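PDB 6B9R: hydroxyethylphosphonate dioxygenase from Streptomyces albus, which uses a non-haem iron centre and dioxygen to cleave the carbon–carbon bond of 2-hydroxyethylphosphonate, giving hydroxymethylphosphonate and formate. Local coordinates for residues Ser117-Tyr122 with Tyr397-Ile402; Phe154-Gly159 with Met176-Ser181; Thr314-Ser319 with Phe330-Gly335; Pro326-Thr331 with Pro354-Pro359; Thr343-Asp348 with Leu414-Ile419. All blocks are in the same frame, centred on the assembly; numbering follows the deposited sequence.

Interaction 1 of 5, residues Ser117-Tyr122 with Tyr397-Ile402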
# COMPACT_ATOMS: atom_id res chain seq x y z
N SER A 117 -11.27 -10.00 11.56
CA SER A 117 -10.84 -10.93 10.52
C SER A 117 -9.36 -10.77 10.25
O SER A 117 -8.83 -9.65 10.28
CB SER A 117 -11.62 -10.70 9.22
OG SER A 117 -11.09 -11.47 8.15
N ARG A 118 -8.69 -11.89 9.94
CA ARG A 118 -7.30 -11.84 9.50
C ARG A 118 -7.15 -11.21 8.13
O ARG A 118 -6.02 -10.95 7.70
CB ARG A 118 -6.74 -13.26 9.50
CG ARG A 118 -6.65 -13.85 10.91
CD ARG A 118 -6.36 -15.35 10.87
NE ARG A 118 -6.39 -15.96 12.20
CZ ARG A 118 -7.50 -16.31 12.84
NH1 ARG A 118 -8.68 -16.11 12.28
NH2 ARG A 118 -7.43 -16.89 14.04
N GLN A 119 -8.25 -10.96 7.43
CA GLN A 119 -8.24 -10.32 6.13
C GLN A 119 -8.33 -8.80 6.21
O GLN A 119 -8.30 -8.14 5.17
CB GLN A 119 -9.40 -10.88 5.29
CG GLN A 119 -9.23 -12.38 4.97
CD GLN A 119 -10.52 -13.08 4.57
OE1 GLN A 119 -11.19 -13.67 5.42
NE2 GLN A 119 -10.86 -13.04 3.28
N ALA A 120 -8.44 -8.24 7.41
CA ALA A 120 -8.73 -6.82 7.57
C ALA A 120 -8.05 -6.28 8.82
O ALA A 120 -7.74 -7.02 9.76
CB ALA A 120 -10.23 -6.57 7.65
N SER A 121 -7.87 -4.96 8.87
CA SER A 121 -7.12 -4.33 9.96
C SER A 121 -7.99 -3.89 11.14
O SER A 121 -7.45 -3.28 12.08
CB SER A 121 -6.35 -3.12 9.45
OG SER A 121 -7.24 -2.09 9.10
N TYR A 122 -9.30 -4.14 11.12
CA TYR A 122 -10.13 -3.72 12.25
C TYR A 122 -9.62 -4.32 13.54
O TYR A 122 -9.26 -5.51 13.58
CB TYR A 122 -11.58 -4.16 12.10
CG TYR A 122 -12.37 -3.58 10.97
CD1 TYR A 122 -12.84 -2.27 11.03
CD2 TYR A 122 -12.71 -4.36 9.88
CE1 TYR A 122 -13.59 -1.74 9.99
CE2 TYR A 122 -13.46 -3.85 8.85
CZ TYR A 122 -13.90 -2.54 8.91
OH TYR A 122 -14.66 -2.05 7.87
N TYR A 397 -18.44 -8.89 10.03
CA TYR A 397 -17.36 -8.43 9.17
C TYR A 397 -17.70 -8.81 7.74
O TYR A 397 -18.18 -9.92 7.49
CB TYR A 397 -16.02 -9.05 9.58
CG TYR A 397 -15.03 -8.87 8.49
CD1 TYR A 397 -14.52 -7.61 8.19
CD2 TYR A 397 -14.63 -9.95 7.71
CE1 TYR A 397 -13.62 -7.43 7.17
CE2 TYR A 397 -13.72 -9.78 6.68
CZ TYR A 397 -13.22 -8.52 6.41
OH TYR A 397 -12.33 -8.35 5.38
N VAL A 398 -17.47 -7.88 6.80
CA VAL A 398 -17.78 -8.07 5.38
C VAL A 398 -16.55 -7.71 4.55
O VAL A 398 -15.98 -6.63 4.72
CB VAL A 398 -18.98 -7.20 4.93
CG1 VAL A 398 -19.53 -7.71 3.60
CG2 VAL A 398 -20.08 -7.14 6.02
N ILE A 399 -16.15 -8.61 3.65
CA ILE A 399 -15.02 -8.33 2.76
C ILE A 399 -15.46 -7.35 1.68
O ILE A 399 -16.68 -7.20 1.43
CB ILE A 399 -14.45 -9.62 2.12
CG1 ILE A 399 -15.42 -10.21 1.07
CG2 ILE A 399 -14.04 -10.61 3.19
CD1 ILE A 399 -14.80 -11.40 0.25
N PRO A 400 -14.52 -6.68 1.01
CA PRO A 400 -14.90 -5.83 -0.13
C PRO A 400 -15.68 -6.60 -1.18
O PRO A 400 -15.49 -7.80 -1.39
CB PRO A 400 -13.54 -5.37 -0.69
CG PRO A 400 -12.60 -5.47 0.46
CD PRO A 400 -13.07 -6.65 1.28
N GLY A 401 -16.57 -5.89 -1.87
CA GLY A 401 -17.24 -6.41 -3.05
C GLY A 401 -18.55 -7.13 -2.80
O GLY A 401 -19.20 -7.54 -3.78
N ILE A 402 -18.98 -7.30 -1.55
CA ILE A 402 -20.17 -8.10 -1.26
C ILE A 402 -21.42 -7.25 -1.44
O ILE A 402 -21.51 -6.14 -0.90
CB ILE A 402 -20.10 -8.68 0.16
CG1 ILE A 402 -18.89 -9.61 0.31
CG2 ILE A 402 -21.44 -9.34 0.52
CD1 ILE A 402 -18.77 -10.69 -0.77
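Ser117 lays its CB over one face of the Tyr397 ring, a CH-pi contact 3.7 Å from CB to the ring centroid and 24° off the normal. The serine sits in an ST turn, its OG accepting from Gln119 N at 3.0 Å, and a type I beta turn from Ser117 to Ala120 brings Ala120 CB obliquely to within 3.5 Å of Tyr397 CE1. Tyr122 arrives rim to rim: its CE2 is 4.0 Å from Tyr397 CE1, and each of the two atoms lies near the plane of the other ring. On the face of Tyr397 opposite the serine is the backbone N of Ile399. CB of Tyr397 points toward the turn, and CG is anti to the backbone N (chi1 165°).

Further out, Tyr397 OH is hydrogen-bonded to His364 ND1, while Asp81 and Thr82 hold Ser117 OG. The contact thus joins the loop between strands 106-113 and 123-129 of one antiparallel sheet to strand 395-398, near the margin of the other sheet of this bicupin enzyme. Gln119, extended beyond CG, carries NE2 past Ile399 CG2 at 4.0 Å to a hydrogen bond with Thr222 OG1 of the second subunit.

Interaction 2 of 5, residues Phe154-Gly159 with Met176-Ser181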
# COMPACT_ATOMS: atom_id res chain seq x y z
N PHE A 154 -11.90 5.27 15.40
CA PHE A 154 -13.24 5.80 15.29
C PHE A 154 -14.01 5.33 16.51
O PHE A 154 -14.07 4.12 16.77
CB PHE A 154 -13.95 5.32 14.01
CG PHE A 154 -15.41 5.60 14.04
CD1 PHE A 154 -15.90 6.86 13.74
CD2 PHE A 154 -16.30 4.62 14.44
CE1 PHE A 154 -17.25 7.13 13.81
CE2 PHE A 154 -17.66 4.89 14.53
CZ PHE A 154 -18.14 6.15 14.20
N THR A 155 -14.60 6.26 17.24
CA THR A 155 -15.31 5.92 18.46
C THR A 155 -16.75 6.40 18.36
O THR A 155 -16.99 7.55 18.00
CB THR A 155 -14.63 6.53 19.68
OG1 THR A 155 -13.27 6.07 19.74
CG2 THR A 155 -15.34 6.11 20.94
N TYR A 156 -17.68 5.52 18.68
CA TYR A 156 -19.10 5.83 18.77
C TYR A 156 -19.54 5.76 20.23
O TYR A 156 -19.24 4.77 20.91
CB TYR A 156 -19.91 4.84 17.93
CG TYR A 156 -21.39 5.09 18.00
CD1 TYR A 156 -21.99 5.98 17.13
CD2 TYR A 156 -22.19 4.43 18.93
CE1 TYR A 156 -23.36 6.22 17.19
CE2 TYR A 156 -23.55 4.66 19.00
CZ TYR A 156 -24.13 5.56 18.13
OH TYR A 156 -25.49 5.78 18.20
N PHE A 157 -20.24 6.79 20.71
CA PHE A 157 -20.56 6.92 22.13
C PHE A 157 -21.99 6.49 22.44
O PHE A 157 -22.92 6.81 21.70
CB PHE A 157 -20.34 8.36 22.60
CG PHE A 157 -18.91 8.81 22.50
CD1 PHE A 157 -18.03 8.54 23.54
CD2 PHE A 157 -18.45 9.49 21.39
CE1 PHE A 157 -16.70 8.96 23.46
CE2 PHE A 157 -17.14 9.91 21.30
CZ PHE A 157 -16.25 9.64 22.34
N VAL A 158 -22.16 5.75 23.54
CA VAL A 158 -23.47 5.40 24.08
C VAL A 158 -23.52 5.87 25.53
O VAL A 158 -22.69 5.46 26.35
CB VAL A 158 -23.77 3.89 24.00
CG1 VAL A 158 -25.14 3.60 24.61
CG2 VAL A 158 -23.69 3.38 22.54
N GLY A 159 -24.50 6.72 25.85
CA GLY A 159 -24.67 7.18 27.20
C GLY A 159 -23.74 8.33 27.54
O GLY A 159 -23.03 8.85 26.67
N MET A 176 -19.72 13.76 25.92
CA MET A 176 -20.45 13.17 24.82
C MET A 176 -21.76 12.57 25.31
O MET A 176 -21.98 12.40 26.51
CB MET A 176 -19.63 12.07 24.14
CG MET A 176 -18.25 12.49 23.78
SD MET A 176 -18.31 13.52 22.31
CE MET A 176 -16.55 13.83 22.12
N ASN A 177 -22.62 12.21 24.36
CA ASN A 177 -23.77 11.38 24.68
C ASN A 177 -24.06 10.49 23.48
O ASN A 177 -23.34 10.50 22.49
CB ASN A 177 -24.98 12.22 25.07
CG ASN A 177 -25.72 11.63 26.25
OD1 ASN A 177 -25.94 10.41 26.33
ND2 ASN A 177 -26.09 12.48 27.20
N THR A 178 -25.13 9.70 23.60
CA THR A 178 -25.44 8.68 22.60
C THR A 178 -25.55 9.26 21.20
O THR A 178 -26.24 10.25 20.97
CB THR A 178 -26.74 7.98 22.98
OG1 THR A 178 -26.58 7.41 24.29
CG2 THR A 178 -27.07 6.86 21.99
N GLY A 179 -24.84 8.63 20.26
CA GLY A 179 -24.87 9.06 18.88
C GLY A 179 -23.78 10.03 18.48
O GLY A 179 -23.63 10.30 17.28
N ASP A 180 -23.03 10.58 19.43
CA ASP A 180 -21.83 11.33 19.11
C ASP A 180 -20.72 10.37 18.66
O ASP A 180 -20.79 9.15 18.87
CB ASP A 180 -21.36 12.15 20.31
CG ASP A 180 -22.37 13.20 20.73
OD1 ASP A 180 -23.14 13.64 19.86
OD2 ASP A 180 -22.39 13.58 21.91
N SER A 181 -19.68 10.94 18.06
CA SER A 181 -18.58 10.11 17.57
C SER A 181 -17.35 10.98 17.36
O SER A 181 -17.44 12.20 17.24
CB SER A 181 -18.97 9.39 16.27
OG SER A 181 -19.27 10.32 15.24
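Tyr156 and Ser181 face each other as an antiparallel, non-hydrogen-bonded pair with CA atoms 4.5 Å apart, and beyond them the chain of 176-181 folds back through a type II beta turn, Asn177 to Asp180. Two backbone bonds join this turn to the end of strand 152-158, in the cupin sheet that supplies the iron ligand Gln153: Phe157 N to Asp180 O, 3.0 Å, and Gly179 N to Phe157 O, also 3.0 Å. At Gly179 the backbone angles would press any CB against the carbonyl O of Thr178. The last rung is made by a side chain, since Thr178 OG1 takes the N-H of Gly159 at 2.7 Å (161° at the hydrogen). The turn is braced from within by Asn177 N, which donates to Asp180 OD2 from above the carboxylate plane.

Phe157 is the main apolar side chain here. Met176 CG stands over the centre of its ring, 3.6 Å from the centroid and 5° off the normal, and the chain, bent at chi2 (-77°), brings SD into an oblique Met-aromatic contact. The opposite face of Phe157 meets Thr155 CG2, nearer the rim; Asp180 C and Ser181 N lie at the ring edge. Thr155 OG1 is hydrogen-bonded to NE2 of Gln153, so Phe157 packs directly behind a second-shell residue of the metal site. On the face of the sheet shared by Tyr156 and Ser181, the phenol lies against the glycine of the turn, Tyr156 OH standing 3.4 Å from Gly179 CA.

Interaction 3 of 5, residues Thr314-Ser319 with Phe330-Gly335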
# COMPACT_ATOMS: atom_id res chain seq x y z
N THR A 314 -26.01 17.42 14.76
CA THR A 314 -25.83 18.20 13.55
C THR A 314 -25.33 17.36 12.37
O THR A 314 -25.06 17.91 11.30
CB THR A 314 -24.86 19.35 13.82
OG1 THR A 314 -23.65 18.80 14.36
CG2 THR A 314 -25.47 20.34 14.81
N ALA A 315 -25.24 16.05 12.55
CA ALA A 315 -24.72 15.17 11.52
C ALA A 315 -25.65 15.10 10.31
O ALA A 315 -26.87 15.18 10.45
CB ALA A 315 -24.50 13.77 12.09
N SER A 316 -25.07 14.96 9.12
CA SER A 316 -25.86 14.86 7.89
C SER A 316 -26.72 13.61 7.91
O SER A 316 -26.28 12.54 8.33
CB SER A 316 -24.95 14.82 6.66
OG SER A 316 -24.34 16.07 6.39
N ARG A 317 -27.97 13.74 7.43
CA ARG A 317 -28.91 12.62 7.41
C ARG A 317 -29.56 12.53 6.04
O ARG A 317 -29.90 13.56 5.44
CB ARG A 317 -29.99 12.78 8.48
CG ARG A 317 -29.51 12.55 9.89
CD ARG A 317 -30.55 13.05 10.89
NE ARG A 317 -30.15 12.72 12.25
CZ ARG A 317 -29.42 13.51 13.02
NH1 ARG A 317 -29.01 14.68 12.56
NH2 ARG A 317 -29.09 13.14 14.25
N TRP A 318 -29.73 11.31 5.54
CA TRP A 318 -30.42 11.12 4.28
C TRP A 318 -30.94 9.69 4.21
O TRP A 318 -30.58 8.83 5.02
CB TRP A 318 -29.51 11.43 3.08
CG TRP A 318 -28.38 10.47 2.84
CD1 TRP A 318 -28.30 9.53 1.85
CD2 TRP A 318 -27.15 10.38 3.57
NE1 TRP A 318 -27.11 8.86 1.93
CE2 TRP A 318 -26.39 9.35 2.98
CE3 TRP A 318 -26.63 11.05 4.69
CZ2 TRP A 318 -25.12 8.99 3.46
CZ3 TRP A 318 -25.38 10.69 5.16
CH2 TRP A 318 -24.63 9.66 4.54
N SER A 319 -31.83 9.47 3.24
CA SER A 319 -32.56 8.22 3.10
C SER A 319 -32.10 7.48 1.86
O SER A 319 -31.65 8.08 0.88
CB SER A 319 -34.06 8.47 3.01
OG SER A 319 -34.57 8.82 4.27
N PHE A 330 -29.60 7.01 6.81
CA PHE A 330 -28.20 7.07 7.20
C PHE A 330 -27.90 8.37 7.94
O PHE A 330 -28.46 9.42 7.60
CB PHE A 330 -27.27 6.98 5.99
CG PHE A 330 -27.40 5.72 5.19
CD1 PHE A 330 -27.19 4.47 5.77
CD2 PHE A 330 -27.66 5.78 3.83
CE1 PHE A 330 -27.28 3.31 5.00
CE2 PHE A 330 -27.75 4.62 3.07
CZ PHE A 330 -27.57 3.39 3.66
N THR A 331 -27.00 8.29 8.92
CA THR A 331 -26.44 9.44 9.60
C THR A 331 -24.93 9.37 9.47
O THR A 331 -24.33 8.33 9.77
CB THR A 331 -26.85 9.48 11.08
OG1 THR A 331 -28.28 9.52 11.20
CG2 THR A 331 -26.28 10.72 11.76
N GLN A 332 -24.31 10.45 9.00
CA GLN A 332 -22.87 10.48 8.77
C GLN A 332 -22.14 10.76 10.08
O GLN A 332 -22.41 11.77 10.75
CB GLN A 332 -22.52 11.54 7.72
CG GLN A 332 -21.01 11.79 7.54
CD GLN A 332 -20.72 13.04 6.70
OE1 GLN A 332 -21.36 13.28 5.68
NE2 GLN A 332 -19.75 13.85 7.14
N LEU A 333 -21.24 9.86 10.47
CA LEU A 333 -20.51 9.99 11.71
C LEU A 333 -19.10 10.52 11.41
O LEU A 333 -18.78 10.89 10.28
CB LEU A 333 -20.51 8.66 12.47
CG LEU A 333 -21.91 8.02 12.57
CD1 LEU A 333 -21.84 6.63 13.21
CD2 LEU A 333 -22.86 8.95 13.34
N ALA A 334 -18.25 10.57 12.43
CA ALA A 334 -16.99 11.28 12.32
C ALA A 334 -16.06 10.60 11.32
O ALA A 334 -15.96 9.37 11.28
CB ALA A 334 -16.31 11.36 13.69
N GLY A 335 -15.35 11.40 10.55
CA GLY A 335 -14.30 10.89 9.70
C GLY A 335 -13.31 11.99 9.43
O GLY A 335 -13.30 13.01 10.11
O HOH W 1 -22.31 14.56 9.23
O HOH W 2 -29.48 10.10 13.51
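Trp318 spreads its indole beneath Phe330, whose CB stands over the six-membered ring, 3.9 Å from its centroid and 10° off the normal. Trp318 NE1 then passes 3.7 Å from Phe330 CD2, the two ring planes meeting obliquely at 55°. Gln332 CB lies close to the indole plane, 3.9 Å from Trp318 CZ3. The indole NE1 is hydrogen-bonded to the carbonyl O of Leu250 of the second subunit. An alanine in place of Trp318 would probably leave that carbonyl without its donor and open a gap beside Phe330 and Gln332.

On the other face of this beta hairpin, Arg317 and Thr331 lie side by side, Arg317 CG 3.5 Å from Thr331 OG1. A water accepts from Arg317 NE at 3.0 Å and is hydrogen-bonded to Thr331 OG1 at 2.7 Å, while Arg317 NH2 is hydrogen-bonded to Gly312 O. The backbones are joined by a reciprocal pair of bonds between Trp318 and Phe330, and by Gln332 N to Ser316 O.

Strand 317-320 is an outermost strand of its sheet within this chain. Strand 328-332 separates it from strand 343-349, while Arg259, in helix 253-260 of the second subunit, makes a cation-pi contact with Trp318.

Interaction 4 of 5, residues Pro326-Thr331 with Pro354-Pro359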
# COMPACT_ATOMS: atom_id res chain seq x y z
N PRO A 326 -38.20 4.95 1.52
CA PRO A 326 -36.88 4.76 2.16
C PRO A 326 -36.79 3.37 2.76
O PRO A 326 -37.71 2.90 3.43
CB PRO A 326 -36.86 5.83 3.26
CG PRO A 326 -38.30 6.01 3.62
CD PRO A 326 -39.10 5.77 2.35
N ALA A 327 -35.67 2.70 2.48
CA ALA A 327 -35.36 1.45 3.15
C ALA A 327 -34.44 1.66 4.34
O ALA A 327 -34.54 0.92 5.33
CB ALA A 327 -34.69 0.47 2.17
N TYR A 328 -33.55 2.63 4.26
CA TYR A 328 -32.60 2.93 5.32
C TYR A 328 -32.53 4.43 5.49
O TYR A 328 -32.73 5.19 4.53
CB TYR A 328 -31.17 2.43 4.99
CG TYR A 328 -31.12 1.05 4.39
CD1 TYR A 328 -31.52 -0.06 5.12
CD2 TYR A 328 -30.66 0.85 3.09
CE1 TYR A 328 -31.48 -1.33 4.56
CE2 TYR A 328 -30.60 -0.41 2.53
CZ TYR A 328 -31.00 -1.49 3.27
OH TYR A 328 -30.95 -2.74 2.72
N ARG A 329 -32.22 4.86 6.70
CA ARG A 329 -31.90 6.26 6.95
C ARG A 329 -30.48 6.29 7.50
O ARG A 329 -30.18 5.64 8.50
CB ARG A 329 -32.89 6.91 7.92
CG ARG A 329 -32.91 8.44 7.83
CD ARG A 329 -31.78 9.07 8.63
NE ARG A 329 -31.88 8.71 10.05
CZ ARG A 329 -32.59 9.38 10.96
NH1 ARG A 329 -33.29 10.47 10.63
NH2 ARG A 329 -32.60 8.95 12.21
N PHE A 330 -29.60 7.01 6.81
CA PHE A 330 -28.20 7.07 7.20
C PHE A 330 -27.90 8.37 7.94
O PHE A 330 -28.46 9.42 7.60
CB PHE A 330 -27.27 6.98 5.99
CG PHE A 330 -27.40 5.72 5.19
CD1 PHE A 330 -27.19 4.47 5.77
CD2 PHE A 330 -27.66 5.78 3.83
CE1 PHE A 330 -27.28 3.31 5.00
CE2 PHE A 330 -27.75 4.62 3.07
CZ PHE A 330 -27.57 3.39 3.66
N THR A 331 -27.00 8.29 8.92
CA THR A 331 -26.44 9.44 9.60
C THR A 331 -24.93 9.37 9.47
O THR A 331 -24.33 8.33 9.77
CB THR A 331 -26.85 9.48 11.08
OG1 THR A 331 -28.28 9.52 11.20
CG2 THR A 331 -26.28 10.72 11.76
N PRO A 354 -36.29 -7.74 1.97
CA PRO A 354 -34.92 -7.74 1.42
C PRO A 354 -34.83 -7.05 0.06
O PRO A 354 -34.21 -7.55 -0.87
CB PRO A 354 -34.61 -9.23 1.30
CG PRO A 354 -35.94 -9.85 1.03
CD PRO A 354 -36.97 -9.03 1.76
N ASP A 355 -35.46 -5.88 -0.04
CA ASP A 355 -35.65 -5.24 -1.33
C ASP A 355 -34.64 -4.14 -1.61
O ASP A 355 -34.74 -3.49 -2.66
CB ASP A 355 -37.09 -4.68 -1.44
CG ASP A 355 -37.44 -3.71 -0.31
OD1 ASP A 355 -36.60 -3.48 0.59
OD2 ASP A 355 -38.56 -3.16 -0.34
N ALA A 356 -33.67 -3.91 -0.73
CA ALA A 356 -32.73 -2.80 -0.87
C ALA A 356 -31.29 -3.27 -0.75
O ALA A 356 -30.60 -2.95 0.23
CB ALA A 356 -33.02 -1.71 0.17
N PRO A 357 -30.78 -3.98 -1.74
CA PRO A 357 -29.36 -4.34 -1.72
C PRO A 357 -28.50 -3.08 -1.72
O PRO A 357 -28.76 -2.13 -2.46
CB PRO A 357 -29.18 -5.17 -2.99
CG PRO A 357 -30.28 -4.74 -3.89
CD PRO A 357 -31.45 -4.42 -2.98
N LEU A 358 -27.50 -3.07 -0.87
CA LEU A 358 -26.57 -1.95 -0.88
C LEU A 358 -25.56 -2.13 -2.00
O LEU A 358 -25.13 -3.25 -2.28
CB LEU A 358 -25.85 -1.85 0.47
CG LEU A 358 -26.76 -1.40 1.62
CD1 LEU A 358 -25.98 -1.30 2.91
CD2 LEU A 358 -27.35 -0.06 1.24
N PRO A 359 -25.17 -1.04 -2.67
CA PRO A 359 -24.15 -1.15 -3.72
C PRO A 359 -22.87 -1.73 -3.15
O PRO A 359 -22.44 -1.35 -2.05
CB PRO A 359 -23.95 0.31 -4.17
CG PRO A 359 -25.20 1.02 -3.76
CD PRO A 359 -25.66 0.33 -2.50
O HOH W 3 -33.56 -4.78 2.23
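Tyr328 donates its phenol proton to the carbonyl O of Ala356, a short bond of 2.5 Å from OH to O. The acceptor lies at the edge of the tyrosine ring, near its plane, whereas the donor is tilted 27° from the plane of the carbonyl. The backbone N-H of Leu406 is also hydrogen-bonded to Tyr328 OH, and a water that accepts from Ala356 N adds a weak bond to the hydroxyl, so the polar end of this buried side chain has three partners, one of them weak.

The remaining contacts are apolar. Ala327 CB sits over the centre of the Tyr328 ring, 4.0 Å above its plane, and touches Ala356 CB at 3.4 Å, tighter than usual for two carbons. Leu358 CD2 reaches in obliquely to 3.5 Å from Tyr328 CE2 and also approaches the edge of the neighbouring ring, 4.2 Å from Phe330 CZ. A phenylalanine in place of Tyr328 would probably keep much of this packing but leave Ala356 O and Leu406 N without their shared hydroxyl partner.

Ala327 and Tyr328 form a classic beta bulge, both facing Tyr320 on strand 317-320, where strand 328-332 begins. The loop 354-359, between strands 343-349 and 364-369, is laid against it, with strand 403-407 packing on Leu358 and Leu250 of the second subunit packing on both Phe330 and Leu358.

Interaction 5 of 5, residues Thr343-Asp348 with Leu414-Ile419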
# COMPACT_ATOMS: atom_id res chain seq x y z
N THR A 343 -15.70 5.43 5.86
CA THR A 343 -17.08 5.92 5.98
C THR A 343 -17.65 5.36 7.26
O THR A 343 -17.63 4.14 7.48
CB THR A 343 -17.95 5.46 4.80
OG1 THR A 343 -17.37 5.87 3.57
CG2 THR A 343 -19.39 6.03 4.92
N SER A 344 -18.18 6.24 8.11
CA SER A 344 -18.82 5.83 9.35
C SER A 344 -20.28 6.27 9.31
O SER A 344 -20.58 7.43 8.99
CB SER A 344 -18.08 6.42 10.55
OG SER A 344 -18.02 7.83 10.42
N LEU A 345 -21.19 5.34 9.62
CA LEU A 345 -22.61 5.60 9.51
C LEU A 345 -23.39 4.98 10.65
O LEU A 345 -23.11 3.86 11.08
CB LEU A 345 -23.19 5.04 8.20
CG LEU A 345 -22.62 5.64 6.91
CD1 LEU A 345 -23.02 4.78 5.71
CD2 LEU A 345 -23.10 7.06 6.74
N ALA A 346 -24.39 5.72 11.13
CA ALA A 346 -25.49 5.11 11.86
C ALA A 346 -26.57 4.79 10.84
O ALA A 346 -26.92 5.63 10.01
CB ALA A 346 -26.04 6.06 12.95
N VAL A 347 -27.07 3.56 10.87
CA VAL A 347 -28.00 3.07 9.87
C VAL A 347 -29.30 2.69 10.56
O VAL A 347 -29.32 1.73 11.35
CB VAL A 347 -27.44 1.86 9.10
CG1 VAL A 347 -28.43 1.42 8.02
CG2 VAL A 347 -26.06 2.18 8.52
N ASP A 348 -30.38 3.41 10.26
CA ASP A 348 -31.71 2.99 10.67
C ASP A 348 -32.26 2.09 9.58
O ASP A 348 -32.43 2.54 8.44
CB ASP A 348 -32.63 4.18 10.91
CG ASP A 348 -32.24 4.98 12.13
OD1 ASP A 348 -31.91 4.35 13.15
OD2 ASP A 348 -32.24 6.22 12.05
N LEU A 414 -28.17 0.10 13.37
CA LEU A 414 -26.87 -0.52 13.48
C LEU A 414 -25.78 0.50 13.20
O LEU A 414 -26.02 1.55 12.59
CB LEU A 414 -26.73 -1.74 12.55
CG LEU A 414 -26.79 -1.71 11.03
CD1 LEU A 414 -25.55 -1.07 10.40
CD2 LEU A 414 -26.94 -3.15 10.54
N LEU A 415 -24.58 0.17 13.65
CA LEU A 415 -23.40 0.99 13.42
C LEU A 415 -22.60 0.35 12.29
O LEU A 415 -22.41 -0.86 12.28
CB LEU A 415 -22.56 1.08 14.69
CG LEU A 415 -21.24 1.86 14.67
CD1 LEU A 415 -21.47 3.31 14.31
CD2 LEU A 415 -20.57 1.73 16.04
N MET A 416 -22.16 1.17 11.33
CA MET A 416 -21.40 0.68 10.18
C MET A 416 -20.11 1.47 10.05
O MET A 416 -20.12 2.71 9.99
CB MET A 416 -22.23 0.79 8.88
CG MET A 416 -21.45 0.56 7.57
SD MET A 416 -22.47 0.89 6.10
CE MET A 416 -23.41 -0.62 5.96
N LEU A 417 -18.98 0.76 10.01
CA LEU A 417 -17.69 1.38 9.75
C LEU A 417 -17.09 0.68 8.54
O LEU A 417 -16.90 -0.54 8.57
CB LEU A 417 -16.74 1.25 10.94
CG LEU A 417 -15.37 1.88 10.63
CD1 LEU A 417 -15.47 3.40 10.40
CD2 LEU A 417 -14.35 1.59 11.71
N ARG A 418 -16.79 1.45 7.50
CA ARG A 418 -16.21 0.96 6.26
C ARG A 418 -14.83 1.58 6.12
O ARG A 418 -14.67 2.78 6.33
CB ARG A 418 -17.09 1.34 5.06
CG ARG A 418 -18.58 1.29 5.36
CD ARG A 418 -19.36 1.89 4.20
NE ARG A 418 -20.19 0.88 3.56
CZ ARG A 418 -20.65 0.99 2.31
NH1 ARG A 418 -20.33 2.05 1.57
NH2 ARG A 418 -21.43 0.03 1.81
N ILE A 419 -13.83 0.76 5.79
CA ILE A 419 -12.46 1.24 5.69
C ILE A 419 -11.82 0.68 4.43
O ILE A 419 -12.20 -0.39 3.93
CB ILE A 419 -11.61 0.84 6.93
CG1 ILE A 419 -11.49 -0.69 7.04
CG2 ILE A 419 -12.22 1.40 8.22
CD1 ILE A 419 -10.49 -1.15 8.09
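Thr343 with Arg418, Leu345 with Met416 and Val347 with Leu414 share one face of an antiparallel strand pair; Ser344 with Leu417 and Ala346 with Leu415 share the other. On the first face, with CG between its backbone N and carbonyl carbon (chi1 63°), Leu414 lies beside Val347, Leu414 CD1 3.7 Å from Val347 CB. Leu345 and Met416 also lie side by side, Leu345 CD1 3.9 Å from Met416 SD, and Val347 CG2 crosses toward Met416 CB at 4.1 Å. Arg418 rests its CD 3.9 Å from Thr343 CB before the chain bends at chi3; its NE is hydrogen-bonded to Gln365 OE1, and its NH1 to carbonyls of Ala247 and Ala248 in the second subunit.

The strands are central in an antiparallel cupin sheet, running at 170° to one another. Three hydrogen-bonded pairs, Thr343 with Arg418, Leu345 with Met416 and Val347 with Leu414, each carry a reciprocal couple of backbone bonds; Arg418 N to Thr343 O is 2.8 Å. Strand 364-369 lies on the far side of 412-419, and strand 328-332 on the far side of 343-349.

The second face is turned to the sheet that supplies the iron ligand Gln153: Leu415 meets Phe154, Leu204 and Leu206. Here Leu417 CD1 comes 3.7 Å from Thr343 O and 4.0 Å from Ser344 CB.

How the interactions relate
From the N terminus, interaction 1 opens at 117-122 and closes only at 397-402, spanning 2, 3 and 4 entirely. Interaction 2 ends early, pinning a turn to the sheet beside the iron site; interaction 3 then forms a hairpin at the margin of the second sheet. Interaction 4 starts on the strand where interaction 3 finishes, sharing Phe330 and Thr331, and fastens the loop 354-359. Interaction 5 crosses both 4 and 1, opening before each closes and pairing central strands. It also links the others: Phe154 packs on Ser344, Ala334 O meets Ser344 OG, Arg329 forms a salt bridge with Asp348, and Tyr122 reaches Leu417 O. Interactions 1, 3, 4 and 5 all touch the second subunit.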